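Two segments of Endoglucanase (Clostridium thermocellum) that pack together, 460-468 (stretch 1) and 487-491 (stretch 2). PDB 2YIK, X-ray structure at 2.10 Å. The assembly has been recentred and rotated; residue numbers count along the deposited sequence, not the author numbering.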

# COMPACT_ATOMS: atom_id res chain seq x y z
N ASP A 460 -20.68 -15.80 -10.40
CA ASP A 460 -21.58 -14.78 -9.85
C ASP A 460 -21.30 -14.64 -8.35
O ASP A 460 -21.24 -15.65 -7.64
N ALA A 461 -21.15 -13.41 -7.87
CA ALA A 461 -20.90 -13.19 -6.45
C ALA A 461 -22.09 -13.64 -5.60
O ALA A 461 -21.93 -14.01 -4.43
N ASN A 462 -23.28 -13.61 -6.19
CA ASN A 462 -24.50 -14.00 -5.48
C ASN A 462 -24.64 -15.50 -5.27
O ASN A 462 -25.47 -15.94 -4.48
N ASP A 463 -23.84 -16.27 -6.00
CA ASP A 463 -23.86 -17.73 -5.87
C ASP A 463 -23.28 -18.05 -4.49
O ASP A 463 -22.15 -17.66 -4.18
N SER A 464 -24.04 -18.77 -3.67
CA SER A 464 -23.61 -19.08 -2.31
C SER A 464 -22.75 -20.31 -2.09
O SER A 464 -22.51 -20.70 -0.95
N SER A 465 -22.27 -20.92 -3.17
CA SER A 465 -21.44 -22.11 -3.03
C SER A 465 -20.08 -21.83 -2.42
O SER A 465 -19.61 -20.69 -2.45
N PRO A 466 -19.42 -22.87 -1.87
CA PRO A 466 -18.10 -22.71 -1.27
C PRO A 466 -17.16 -22.21 -2.37
O PRO A 466 -17.40 -22.45 -3.55
N HIS A 467 -16.10 -21.52 -1.97
CA HIS A 467 -15.14 -21.02 -2.94
C HIS A 467 -14.31 -22.20 -3.42
O HIS A 467 -14.10 -23.16 -2.67
N LYS A 468 -13.86 -22.15 -4.66
CA LYS A 468 -13.06 -23.23 -5.20
C LYS A 468 -11.65 -23.20 -4.59
O LYS A 468 -11.01 -24.25 -4.42
N ASP A 487 -20.72 -13.44 6.55
CA ASP A 487 -19.71 -14.11 5.74
C ASP A 487 -20.28 -14.70 4.44
O ASP A 487 -20.54 -15.90 4.34
N ARG A 488 -20.47 -13.83 3.44
CA ARG A 488 -20.98 -14.22 2.13
C ARG A 488 -20.16 -13.56 1.03
O ARG A 488 -19.70 -12.43 1.18
N THR A 489 -20.00 -14.26 -0.09
CA THR A 489 -19.25 -13.73 -1.21
C THR A 489 -19.81 -12.39 -1.70
O THR A 489 -19.05 -11.51 -2.10
N ASN A 490 -21.12 -12.22 -1.64
CA ASN A 490 -21.70 -10.96 -2.11
C ASN A 490 -21.78 -9.85 -1.06
O ASN A 490 -22.35 -8.78 -1.34
N ASP A 491 -21.22 -10.07 0.13
CA ASP A 491 -21.22 -9.03 1.15
C ASP A 491 -19.98 -8.20 0.81
O ASP A 491 -18.89 -8.45 1.32

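Two loops, each folded by a type I turn, meet here without a helix or strand; the contact is made by side chains and by two waters. Thr489 and Asn490, at the middle of the turn from Arg488 to Asp491, are the residues whose CA-to-CB bonds point toward the other stretch.

Buried Thr489 takes chi1 m, which sends OG1 to His467 and leaves CG2 4.2 Å from the CB of Ala461. His467 starts sideways, but chi1 m with chi2 at -170° brings its ring edge across, and its NE2 donates to Thr489 OG1 at 2.5 Å, a short, nearly straight hydrogen bond. Thr489 OG1 also donates to water 2 (2.9 Å), which in turn gives its protons to the carbonyls of Asp463 (O, 2.6 Å) and Ser465 (O, 2.5 Å). The hydroxyl thus accepts from the imidazole and donates to the water, and the water divides its two donations between the carbonyls.

At Ala461 the backbones come closest, 4.9 Å between its CA and that of Asn490. Ala461 CB lies 4.3 Å from Asn490 CB. Ala461 O and Asn490 N, 3.4 Å apart, are badly angled for a direct bond; water 1 bridges them instead, donating to Ala461 O (2.6 Å) and accepting from Asn490 N (3.0 Å).

Asn490, chi1 p, turns its OD1 to accept from Arg488 NE at 3.2 Å. Arg488 bends to meet it, m, t, p along chi1 to chi3, and its guanidinium reaches stretch 1, where NH1 lies 3.5 Å from Ser464 CB.

Stretch 1 also braces itself. Asp460, chi1 t, accepts from Asn462 N at OD1 (2.8 Å), reinforcing the turn closed by Asp463 N to Asp460 O (3.1 Å). Asp463, also t but pointing away, uses OD1 to hold Ser465 N (2.8 Å) and OG (2.6 Å).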

# COMPACT_ATOMS: atom_id res chain seq x y z
CB ASP A 460 -23.02 -15.25 -10.07
CG ASP A 460 -24.05 -14.16 -9.81
OD1 ASP A 460 -23.83 -13.30 -8.93
OD2 ASP A 460 -25.10 -14.18 -10.48
CB ALA A 461 -20.62 -11.71 -6.19
CB ASN A 462 -25.73 -13.48 -6.23
CG ASN A 462 -25.83 -11.97 -6.19
OD1 ASN A 462 -26.04 -11.33 -7.22
ND2 ASN A 462 -25.70 -11.39 -5.00
CB ASP A 463 -23.00 -18.36 -6.97
CG ASP A 463 -22.88 -19.86 -6.85
OD1 ASP A 463 -23.24 -20.41 -5.78
OD2 ASP A 463 -22.42 -20.49 -7.82
CB SER A 464 -24.84 -19.16 -1.40
OG SER A 464 -25.79 -20.08 -1.91
CB SER A 465 -21.23 -22.75 -4.40
OG SER A 465 -22.46 -22.76 -5.11
CB PRO A 466 -17.73 -24.13 -0.84
CG PRO A 466 -19.06 -24.76 -0.54
CD PRO A 466 -19.92 -24.25 -1.69
CB HIS A 467 -14.23 -19.97 -2.31
CG HIS A 467 -14.91 -18.65 -2.10
ND1 HIS A 467 -14.22 -17.51 -1.73
CD2 HIS A 467 -16.21 -18.28 -2.21
CE1 HIS A 467 -15.07 -16.50 -1.63
NE2 HIS A 467 -16.28 -16.95 -1.92
CB LYS A 468 -13.02 -23.12 -6.74
CG LYS A 468 -12.27 -24.24 -7.45
CD LYS A 468 -12.70 -25.61 -6.94
CE LYS A 468 -11.58 -26.65 -7.15
NZ LYS A 468 -11.09 -27.17 -5.82
CB ASP A 487 -19.04 -15.21 6.59
CG ASP A 487 -17.86 -15.85 5.89
OD1 ASP A 487 -17.37 -15.29 4.89
OD2 ASP A 487 -17.41 -16.92 6.36
CB ARG A 488 -22.44 -13.81 1.98
CG ARG A 488 -23.45 -14.69 2.70
CD ARG A 488 -24.87 -14.24 2.35
NE ARG A 488 -25.12 -14.34 0.91
CZ ARG A 488 -25.44 -15.46 0.28
NH1 ARG A 488 -25.55 -16.60 0.95
NH2 ARG A 488 -25.63 -15.45 -1.04
CB THR A 489 -19.23 -14.75 -2.38
OG1 THR A 489 -18.61 -15.97 -1.94
CG2 THR A 489 -18.45 -14.20 -3.57
CB ASN A 490 -23.08 -11.18 -2.75
CG ASN A 490 -24.11 -11.71 -1.76
OD1 ASN A 490 -23.85 -11.80 -0.56
ND2 ASN A 490 -25.29 -12.04 -2.27
CB ASP A 491 -21.07 -9.62 2.57
CG ASP A 491 -20.96 -8.55 3.64
OD1 ASP A 491 -21.10 -7.35 3.29
OD2 ASP A 491 -20.73 -8.89 4.83
O HOH W 1 -22.74 -14.71 -2.02
O HOH W 2 -20.26 -18.24 -2.49